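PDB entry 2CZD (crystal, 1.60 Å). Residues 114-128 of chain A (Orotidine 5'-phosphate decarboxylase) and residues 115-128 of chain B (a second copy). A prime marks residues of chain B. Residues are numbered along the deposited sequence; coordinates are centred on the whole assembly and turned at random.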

ATOM      1  N   LEU A 114       1.506  15.676   8.616  1.00  8.76           N
ATOM      2  CA  LEU A 114       0.868  16.605   9.557  1.00  8.87           C
ATOM      3  C   LEU A 114      -0.618  16.802   9.284  1.00  9.34           C
ATOM      4  O   LEU A 114      -1.370  17.252  10.157  1.00 11.04           O
ATOM      5  N   GLU A 115      -1.063  16.432   8.088  1.00  8.55           N
ATOM      6  CA  GLU A 115      -2.454  16.642   7.713  1.00  9.63           C
ATOM      7  C   GLU A 115      -3.459  15.755   8.454  1.00  8.90           C
ATOM      8  O   GLU A 115      -4.431  16.250   9.048  1.00 10.39           O
ATOM      9  N   PHE A 116      -3.205  14.445   8.453  1.00  7.07           N
ATOM     10  CA  PHE A 116      -4.119  13.497   9.053  1.00  7.49           C
ATOM     11  C   PHE A 116      -3.498  12.438   9.945  1.00 10.05           C
ATOM     12  O   PHE A 116      -4.077  12.068  10.956  1.00 10.56           O
ATOM     13  N   ILE A 117      -2.327  11.944   9.568  1.00  8.72           N
ATOM     14  CA  ILE A 117      -1.699  10.883  10.336  1.00  8.15           C
ATOM     15  C   ILE A 117      -1.210  11.311  11.714  1.00  7.42           C
ATOM     16  O   ILE A 117      -1.634  10.763  12.737  1.00  8.66           O
ATOM     17  N   ASN A 118      -0.352  12.315  11.746  1.00  8.99           N
ATOM     18  CA  ASN A 118       0.222  12.696  13.022  1.00  9.01           C
ATOM     19  C   ASN A 118      -0.776  13.182  14.075  1.00 10.63           C
ATOM     20  O   ASN A 118      -0.561  12.968  15.271  1.00 11.47           O
ATOM     21  N   PRO A 119      -1.869  13.845  13.661  1.00  9.80           N
ATOM     22  CA  PRO A 119      -2.844  14.281  14.668  1.00 10.64           C
ATOM     23  C   PRO A 119      -3.470  13.071  15.371  1.00 11.41           C
ATOM     24  O   PRO A 119      -4.052  13.194  16.455  1.00 12.95           O
ATOM     25  N   LEU A 120      -3.363  11.902  14.744  1.00 10.52           N
ATOM     26  CA  LEU A 120      -3.944  10.689  15.309  1.00 10.53           C
ATOM     27  C   LEU A 120      -2.919   9.764  15.951  1.00 11.48           C
ATOM     28  O   LEU A 120      -3.271   8.672  16.386  1.00  9.70           O
ATOM     29  N   THR A 121      -1.658  10.192  16.012  1.00  9.78           N
ATOM     30  CA  THR A 121      -0.621   9.332  16.590  1.00  9.62           C
ATOM     31  C   THR A 121      -0.964   8.812  17.986  1.00  9.01           C
ATOM     32  O   THR A 121      -0.796   7.633  18.242  1.00  7.81           O
ATOM     33  N   ASP A 122      -1.463   9.655  18.887  1.00 11.26           N
ATOM     34  CA  ASP A 122      -1.787   9.133  20.211  1.00 11.25           C
ATOM     35  C   ASP A 122      -2.827   8.018  20.126  1.00  9.98           C
ATOM     36  O   ASP A 122      -2.727   7.000  20.827  1.00 10.73           O
ATOM     37  N   ARG A 123      -3.844   8.204  19.293  1.00 10.07           N
ATOM     38  CA  ARG A 123      -4.861   7.170  19.144  1.00 11.79           C
ATOM     39  C   ARG A 123      -4.310   5.898  18.484  1.00 12.36           C
ATOM     40  O   ARG A 123      -4.691   4.792  18.855  1.00 12.04           O
ATOM     41  N   PHE A 124      -3.433   6.061  17.500  1.00 10.77           N
ATOM     42  CA  PHE A 124      -2.848   4.901  16.839  1.00 10.88           C
ATOM     43  C   PHE A 124      -1.989   4.104  17.811  1.00 10.71           C
ATOM     44  O   PHE A 124      -1.928   2.874  17.710  1.00  9.74           O
ATOM     45  N   ILE A 125      -1.311   4.798  18.725  1.00  9.28           N
ATOM     46  CA  ILE A 125      -0.492   4.116  19.711  1.00  9.11           C
ATOM     47  C   ILE A 125      -1.446   3.294  20.574  1.00  9.44           C
ATOM     48  O   ILE A 125      -1.138   2.167  20.916  1.00  9.50           O
ATOM     49  N   GLU A 126      -2.606   3.843  20.922  1.00 10.37           N
ATOM     50  CA  GLU A 126      -3.540   3.053  21.728  1.00 13.08           C
ATOM     51  C   GLU A 126      -4.050   1.827  20.998  1.00 12.15           C
ATOM     52  O   GLU A 126      -4.286   0.779  21.621  1.00 13.53           O
ATOM     53  N   VAL A 127      -4.215   1.921  19.680  1.00 13.03           N
ATOM     54  CA  VAL A 127      -4.659   0.763  18.928  1.00 13.77           C
ATOM     55  C   VAL A 127      -3.529  -0.264  18.935  1.00 12.87           C
ATOM     56  O   VAL A 127      -3.768  -1.466  19.095  1.00 13.35           O
ATOM     57  N   ALA A 128      -2.292   0.206  18.760  1.00  9.88           N
ATOM     58  CA  ALA A 128      -1.159  -0.709  18.788  1.00 10.19           C
ATOM     59  C   ALA A 128      -1.065  -1.407  20.159  1.00  9.32           C
ATOM     60  O   ALA A 128      -0.764  -2.587  20.236  1.00 10.29           O
TER
ATOM     61  N   GLU B 115     -13.494   3.358  11.776  1.00 10.70           N
ATOM     62  CA  GLU B 115     -12.646   3.813  12.853  1.00  8.44           C
ATOM     63  C   GLU B 115     -11.909   5.135  12.625  1.00 11.80           C
ATOM     64  O   GLU B 115     -11.905   5.992  13.515  1.00 12.73           O
ATOM     65  N   PHE B 116     -11.298   5.300  11.453  1.00 10.42           N
ATOM     66  CA  PHE B 116     -10.552   6.522  11.166  1.00  7.59           C
ATOM     67  C   PHE B 116     -10.806   7.125   9.790  1.00  9.61           C
ATOM     68  O   PHE B 116     -10.881   8.337   9.652  1.00 11.96           O
ATOM     69  N   ILE B 117     -10.904   6.283   8.770  1.00  8.86           N
ATOM     70  CA  ILE B 117     -11.099   6.764   7.414  1.00  9.46           C
ATOM     71  C   ILE B 117     -12.454   7.428   7.169  1.00  9.62           C
ATOM     72  O   ILE B 117     -12.526   8.600   6.818  1.00 10.17           O
ATOM     73  N   ASN B 118     -13.534   6.680   7.365  1.00 12.04           N
ATOM     74  CA  ASN B 118     -14.844   7.252   7.076  1.00 11.55           C
ATOM     75  C   ASN B 118     -15.240   8.497   7.889  1.00 12.59           C
ATOM     76  O   ASN B 118     -15.960   9.360   7.382  1.00 11.24           O
ATOM     77  N   PRO B 119     -14.779   8.616   9.149  1.00 12.82           N
ATOM     78  CA  PRO B 119     -15.146   9.827   9.889  1.00 13.72           C
ATOM     79  C   PRO B 119     -14.489  11.051   9.224  1.00 11.40           C
ATOM     80  O   PRO B 119     -14.936  12.185   9.408  1.00 13.62           O
ATOM     81  N   LEU B 120     -13.432  10.819   8.452  1.00 10.71           N
ATOM     82  CA  LEU B 120     -12.728  11.900   7.768  1.00 11.71           C
ATOM     83  C   LEU B 120     -13.131  12.089   6.300  1.00  9.98           C
ATOM     84  O   LEU B 120     -12.583  12.951   5.623  1.00 10.96           O
ATOM     85  N   THR B 121     -14.078  11.296   5.806  1.00  8.48           N
ATOM     86  CA  THR B 121     -14.468  11.399   4.409  1.00 10.27           C
ATOM     87  C   THR B 121     -14.801  12.813   3.943  1.00 11.13           C
ATOM     88  O   THR B 121     -14.414  13.214   2.849  1.00 11.38           O
ATOM     89  N   ASP B 122     -15.534  13.575   4.738  1.00 10.91           N
ATOM     90  CA  ASP B 122     -15.836  14.928   4.281  1.00 11.63           C
ATOM     91  C   ASP B 122     -14.547  15.705   4.005  1.00 13.32           C
ATOM     92  O   ASP B 122     -14.436  16.445   3.021  1.00 12.26           O
ATOM     93  N   ARG B 123     -13.554  15.523   4.870  1.00 12.36           N
ATOM     94  CA  ARG B 123     -12.298  16.237   4.690  1.00 12.64           C
ATOM     95  C   ARG B 123     -11.515  15.683   3.506  1.00 11.60           C
ATOM     96  O   ARG B 123     -10.851  16.429   2.796  1.00 11.67           O
ATOM     97  N   PHE B 124     -11.579  14.367   3.308  1.00 11.11           N
ATOM     98  CA  PHE B 124     -10.870  13.776   2.182  1.00 10.18           C
ATOM     99  C   PHE B 124     -11.499  14.235   0.865  1.00 10.34           C
ATOM    100  O   PHE B 124     -10.802  14.398  -0.143  1.00  9.32           O
ATOM    101  N   ILE B 125     -12.816  14.424   0.852  1.00 10.28           N
ATOM    102  CA  ILE B 125     -13.446  14.917  -0.374  1.00 10.49           C
ATOM    103  C   ILE B 125     -12.930  16.344  -0.672  1.00 10.64           C
ATOM    104  O   ILE B 125     -12.687  16.687  -1.830  1.00 10.53           O
ATOM    105  N   GLU B 126     -12.766  17.170   0.364  1.00  9.06           N
ATOM    106  CA  GLU B 126     -12.238  18.513   0.158  1.00 11.28           C
ATOM    107  C   GLU B 126     -10.834  18.410  -0.431  1.00 10.88           C
ATOM    108  O   GLU B 126     -10.477  19.191  -1.309  1.00 11.93           O
ATOM    109  N   VAL B 127     -10.018  17.468   0.045  1.00 11.29           N
ATOM    110  CA  VAL B 127      -8.675  17.336  -0.533  1.00  9.66           C
ATOM    111  C   VAL B 127      -8.792  16.922  -2.003  1.00 10.78           C
ATOM    112  O   VAL B 127      -8.088  17.452  -2.856  1.00  9.15           O
ATOM    113  N   ALA B 128      -9.667  15.965  -2.306  1.00  8.00           N
ATOM    114  CA  ALA B 128      -9.857  15.558  -3.700  1.00 10.01           C
ATOM    115  C   ALA B 128     -10.335  16.768  -4.540  1.00 10.22           C
ATOM    116  O   ALA B 128      -9.940  16.933  -5.682  1.00 11.92           O
TER

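A recurring principle of homodimer packing is that one large side chain, contributed twice, can organise a whole contact when each copy lodges in a pocket on the partner. These two stretches of orotidine 5'-phosphate decarboxylase illustrate it well. Phe116 and Phe116′ both point toward the other stretch, both adopt the m rotamer with chi2 near 105°, and together they account for about half of the 482 Å² buried. Each lies five residues before the helix that begins at residue 121, and each reaches across to the side chains of residues 120, 123, 124 and 127 of the other copy. The spacing of the last three is helical, so they line a single side of the helix.

The aromatic contacts come first. The CA-to-CB bonds of Phe124 and Phe124′ run sideways to the other stretch, but, with chi1 at m, the ring ends come nearer to it. The edge of Phe124′ meets the face of Phe116, with centroids 4.8 Å apart and planes at 77°; Phe116 CE1 lies 3.7 Å from Phe124′ CE1. The reciprocal pair is nearly identical, the edge of Phe124 turned to the face of Phe116′ at 75°, with Phe124 CE1 3.8 Å from Phe116′ CZ.

Aliphatic groups complete each pocket. Val127 and Val127′, both t, approach the ring edges: Val127 CG2 is 3.9 Å from Phe116′ CZ, and Val127′ CG2 is 3.9 Å from Phe116 CZ. The leucines, m at chi1 and t at chi2, pack against the same rings, Leu120 CD1 at 4.0 Å from Phe116′ CD2 and Leu120′ CD1 at 4.1 Å from Phe116 CD2. They also meet each other more loosely, with 4.5 Å between Leu120 CD1 and Leu120′ CD1.

The arginines show where the symmetry relaxes. Both point toward the partner, yet Arg123 is t at chi1 and p at chi2, whereas Arg123′ is m and t. Arg123 brings its aliphatic part to the ring edge, CG lying 3.5 Å from Phe116′ CE2, and Phe116′ CZ lies over one face of its guanidinium. In the reciprocal contact, Arg123′ places its guanidinium against Phe116, CZ 3.6 Å from Phe116 CE2, with that ring atom over the guanidinium face.

No direct hydrogen bond crosses between the stretches. Instead, a water bridges them, donating to Glu115 O at 2.8 Å and accepting from Arg123′ NH1 at 2.8 Å. The contact is thus chiefly apolar, with its polar link at the exposed arginine.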

ATOM      1  CB  LEU A 114       1.563  17.971   9.490  1.00 11.26           C
ATOM      2  CG  LEU A 114       3.039  17.997   9.857  1.00 16.48           C
ATOM      3  CD1 LEU A 114       3.570  19.410   9.635  1.00 17.15           C
ATOM      4  CD2 LEU A 114       3.215  17.586  11.310  1.00 18.92           C
ATOM      5  CB  GLU A 115      -2.614  16.435   6.200  1.00 11.81           C
ATOM      6  CG  GLU A 115      -1.860  17.404   5.307  1.00 15.99           C
ATOM      7  CD  GLU A 115      -1.976  16.978   3.840  1.00 15.27           C
ATOM      8  OE1 GLU A 115      -3.033  16.443   3.465  1.00 24.94           O
ATOM      9  OE2 GLU A 115      -1.028  17.181   3.084  1.00 19.29           O
ATOM     10  CB  PHE A 116      -4.914  12.764   7.954  1.00  9.85           C
ATOM     11  CG  PHE A 116      -5.672  13.684   7.030  1.00  9.90           C
ATOM     12  CD1 PHE A 116      -5.212  13.921   5.744  1.00  8.75           C
ATOM     13  CD2 PHE A 116      -6.839  14.314   7.456  1.00 10.28           C
ATOM     14  CE1 PHE A 116      -5.900  14.775   4.884  1.00  9.68           C
ATOM     15  CE2 PHE A 116      -7.534  15.170   6.611  1.00 11.98           C
ATOM     16  CZ  PHE A 116      -7.061  15.398   5.318  1.00 12.21           C
ATOM     17  CB  ILE A 117      -0.504  10.255   9.558  1.00  7.84           C
ATOM     18  CG1 ILE A 117      -1.018   9.537   8.311  1.00 10.19           C
ATOM     19  CG2 ILE A 117       0.271   9.283  10.456  1.00  8.72           C
ATOM     20  CD1 ILE A 117       0.097   8.937   7.490  1.00 15.72           C
ATOM     21  CB  ASN A 118       1.428  13.623  12.789  1.00  9.35           C
ATOM     22  CG  ASN A 118       2.611  12.877  12.161  1.00  9.29           C
ATOM     23  OD1 ASN A 118       2.513  11.682  11.822  1.00  9.65           O
ATOM     24  ND2 ASN A 118       3.733  13.570  11.999  1.00 11.28           N
ATOM     25  CB  PRO A 119      -3.881  15.023  13.831  1.00 10.48           C
ATOM     26  CG  PRO A 119      -3.020  15.696  12.837  1.00 12.69           C
ATOM     27  CD  PRO A 119      -2.047  14.602  12.410  1.00 10.40           C
ATOM     28  CB  LEU A 120      -4.732   9.923  14.221  1.00  9.21           C
ATOM     29  CG  LEU A 120      -6.100  10.494  13.844  1.00  8.88           C
ATOM     30  CD1 LEU A 120      -6.574   9.872  12.532  1.00 10.62           C
ATOM     31  CD2 LEU A 120      -7.114  10.194  14.977  1.00 12.70           C
ATOM     32  CB  THR A 121       0.753  10.042  16.585  1.00  7.65           C
ATOM     33  OG1 THR A 121       1.163  10.218  15.225  1.00  9.95           O
ATOM     34  CG2 THR A 121       1.807   9.212  17.299  1.00  8.82           C
ATOM     35  CB  ASP A 122      -2.317  10.233  21.119  1.00 12.25           C
ATOM     36  CG  ASP A 122      -1.231  11.174  21.613  1.00 14.78           C
ATOM     37  OD1 ASP A 122      -0.033  10.974  21.301  1.00 15.10           O
ATOM     38  OD2 ASP A 122      -1.608  12.127  22.345  1.00 17.15           O
ATOM     39  CB  ARG A 123      -6.050   7.694  18.346  1.00 15.54           C
ATOM     40  CG  ARG A 123      -7.189   6.693  18.322  1.00 22.87           C
ATOM     41  CD  ARG A 123      -7.539   6.249  19.750  1.00 31.46           C
ATOM     42  NE  ARG A 123      -7.986   4.855  19.827  1.00 32.09           N
ATOM     43  CZ  ARG A 123      -9.020   4.368  19.148  1.00 35.72           C
ATOM     44  NH1 ARG A 123      -9.706   5.157  18.330  1.00 34.98           N
ATOM     45  NH2 ARG A 123      -9.381   3.093  19.300  1.00 37.45           N
ATOM     46  CB  PHE A 124      -2.002   5.321  15.626  1.00  9.73           C
ATOM     47  CG  PHE A 124      -2.804   5.903  14.485  1.00  8.15           C
ATOM     48  CD1 PHE A 124      -4.128   5.529  14.267  1.00 10.46           C
ATOM     49  CD2 PHE A 124      -2.187   6.763  13.574  1.00 10.71           C
ATOM     50  CE1 PHE A 124      -4.832   6.004  13.145  1.00 10.09           C
ATOM     51  CE2 PHE A 124      -2.878   7.237  12.459  1.00 11.17           C
ATOM     52  CZ  PHE A 124      -4.198   6.857  12.245  1.00 11.22           C
ATOM     53  CB  ILE A 125       0.316   5.114  20.566  1.00  7.61           C
ATOM     54  CG1 ILE A 125       1.445   5.712  19.710  1.00  8.30           C
ATOM     55  CG2 ILE A 125       0.919   4.416  21.795  1.00  8.10           C
ATOM     56  CD1 ILE A 125       2.150   6.903  20.374  1.00 10.04           C
ATOM     57  CB  GLU A 126      -4.714   3.908  22.212  1.00 12.09           C
ATOM     58  CG  GLU A 126      -4.283   4.949  23.224  1.00 13.65           C
ATOM     59  CD  GLU A 126      -3.442   4.367  24.351  1.00 18.82           C
ATOM     60  OE1 GLU A 126      -2.506   5.056  24.779  1.00 17.11           O
ATOM     61  OE2 GLU A 126      -3.718   3.227  24.799  1.00 22.50           O
ATOM     62  CB  VAL A 127      -5.031   1.131  17.481  1.00 11.06           C
ATOM     63  CG1 VAL A 127      -5.389  -0.130  16.698  1.00 12.45           C
ATOM     64  CG2 VAL A 127      -6.232   2.085  17.493  1.00 14.77           C
ATOM     65  CB  ALA A 128       0.163   0.048  18.465  1.00  8.54           C
TER
ATOM     66  CB  GLU B 115     -11.666   2.693  13.224  1.00 11.76           C
ATOM     67  CG  GLU B 115     -12.412   1.495  13.813  1.00 13.99           C
ATOM     68  CD  GLU B 115     -11.566   0.237  13.974  1.00 18.70           C
ATOM     69  OE1 GLU B 115     -10.323   0.298  13.853  1.00 16.31           O
ATOM     70  OE2 GLU B 115     -12.172  -0.817  14.253  1.00 16.80           O
ATOM     71  CB  PHE B 116      -9.035   6.275  11.294  1.00 10.89           C
ATOM     72  CG  PHE B 116      -8.609   5.754  12.634  1.00  9.07           C
ATOM     73  CD1 PHE B 116      -8.273   4.408  12.810  1.00 10.33           C
ATOM     74  CD2 PHE B 116      -8.537   6.612  13.731  1.00 10.96           C
ATOM     75  CE1 PHE B 116      -7.864   3.921  14.070  1.00  9.11           C
ATOM     76  CE2 PHE B 116      -8.130   6.136  14.994  1.00 14.80           C
ATOM     77  CZ  PHE B 116      -7.794   4.791  15.158  1.00 12.43           C
ATOM     78  CB  ILE B 117     -10.941   5.599   6.402  1.00 11.51           C
ATOM     79  CG1 ILE B 117      -9.500   5.075   6.414  1.00 12.22           C
ATOM     80  CG2 ILE B 117     -11.335   6.057   5.013  1.00 12.08           C
ATOM     81  CD1 ILE B 117      -8.524   5.875   5.588  1.00 20.70           C
ATOM     82  CB  ASN B 118     -15.890   6.140   7.141  1.00 12.00           C
ATOM     83  CG  ASN B 118     -15.711   5.118   6.012  1.00 12.78           C
ATOM     84  OD1 ASN B 118     -14.738   5.171   5.267  1.00 11.93           O
ATOM     85  ND2 ASN B 118     -16.646   4.190   5.896  1.00 12.49           N
ATOM     86  CB  PRO B 119     -14.579   9.559  11.282  1.00 14.31           C
ATOM     87  CG  PRO B 119     -14.818   8.085  11.434  1.00 15.38           C
ATOM     88  CD  PRO B 119     -14.346   7.553  10.076  1.00 11.22           C
ATOM     89  CB  LEU B 120     -11.209  11.665   7.832  1.00 12.53           C
ATOM     90  CG  LEU B 120     -10.513  12.037   9.151  1.00 12.76           C
ATOM     91  CD1 LEU B 120      -9.110  11.447   9.204  1.00 12.58           C
ATOM     92  CD2 LEU B 120     -10.448  13.556   9.268  1.00 13.12           C
ATOM     93  CB  THR B 121     -15.657  10.454   4.102  1.00  9.94           C
ATOM     94  OG1 THR B 121     -15.224   9.096   4.240  1.00 10.01           O
ATOM     95  CG2 THR B 121     -16.195  10.681   2.696  1.00 10.60           C
ATOM     96  CB  ASP B 122     -16.659  15.675   5.328  1.00 13.91           C
ATOM     97  CG  ASP B 122     -18.091  15.205   5.389  1.00 17.96           C
ATOM     98  OD1 ASP B 122     -18.512  14.396   4.528  1.00 15.19           O
ATOM     99  OD2 ASP B 122     -18.805  15.662   6.308  1.00 18.05           O
ATOM    100  CB  ARG B 123     -11.466  16.172   5.966  1.00 15.47           C
ATOM    101  CG  ARG B 123     -12.162  16.870   7.130  1.00 19.74           C
ATOM    102  CD  ARG B 123     -11.269  16.945   8.336  1.00 25.53           C
ATOM    103  NE  ARG B 123     -10.116  17.802   8.085  1.00 25.45           N
ATOM    104  CZ  ARG B 123      -8.980  17.726   8.765  1.00 26.67           C
ATOM    105  NH1 ARG B 123      -8.856  16.834   9.729  1.00 18.59           N
ATOM    106  NH2 ARG B 123      -7.979  18.548   8.477  1.00 28.53           N
ATOM    107  CB  PHE B 124     -10.876  12.241   2.271  1.00  9.76           C
ATOM    108  CG  PHE B 124     -10.089  11.693   3.436  1.00  9.46           C
ATOM    109  CD1 PHE B 124      -9.019  12.408   3.968  1.00 10.81           C
ATOM    110  CD2 PHE B 124     -10.382  10.429   3.952  1.00 12.46           C
ATOM    111  CE1 PHE B 124      -8.239  11.872   4.999  1.00 11.05           C
ATOM    112  CE2 PHE B 124      -9.609   9.882   4.989  1.00 10.50           C
ATOM    113  CZ  PHE B 124      -8.540  10.605   5.506  1.00  9.85           C
ATOM    114  CB  ILE B 125     -14.979  14.912  -0.253  1.00 10.75           C
ATOM    115  CG1 ILE B 125     -15.482  13.468  -0.264  1.00 11.69           C
ATOM    116  CG2 ILE B 125     -15.607  15.692  -1.418  1.00  9.96           C
ATOM    117  CD1 ILE B 125     -16.939  13.368   0.154  1.00 11.46           C
ATOM    118  CB  GLU B 126     -12.186  19.288   1.481  1.00 14.11           C
ATOM    119  CG  GLU B 126     -13.557  19.504   2.100  1.00 20.35           C
ATOM    120  CD  GLU B 126     -13.488  20.156   3.464  1.00 26.04           C
ATOM    121  OE1 GLU B 126     -12.505  19.913   4.196  1.00 24.81           O
ATOM    122  OE2 GLU B 126     -14.434  20.902   3.810  1.00 31.54           O
ATOM    123  CB  VAL B 127      -7.798  16.289   0.218  1.00  7.92           C
ATOM    124  CG1 VAL B 127      -6.437  16.186  -0.445  1.00 11.12           C
ATOM    125  CG2 VAL B 127      -7.647  16.653   1.690  1.00 10.61           C
ATOM    126  CB  ALA B 128     -10.876  14.417  -3.784  1.00  9.64           C
TER
HETATM  127  O   HOH W   1      -6.489  15.996  10.931  1.00 15.88           O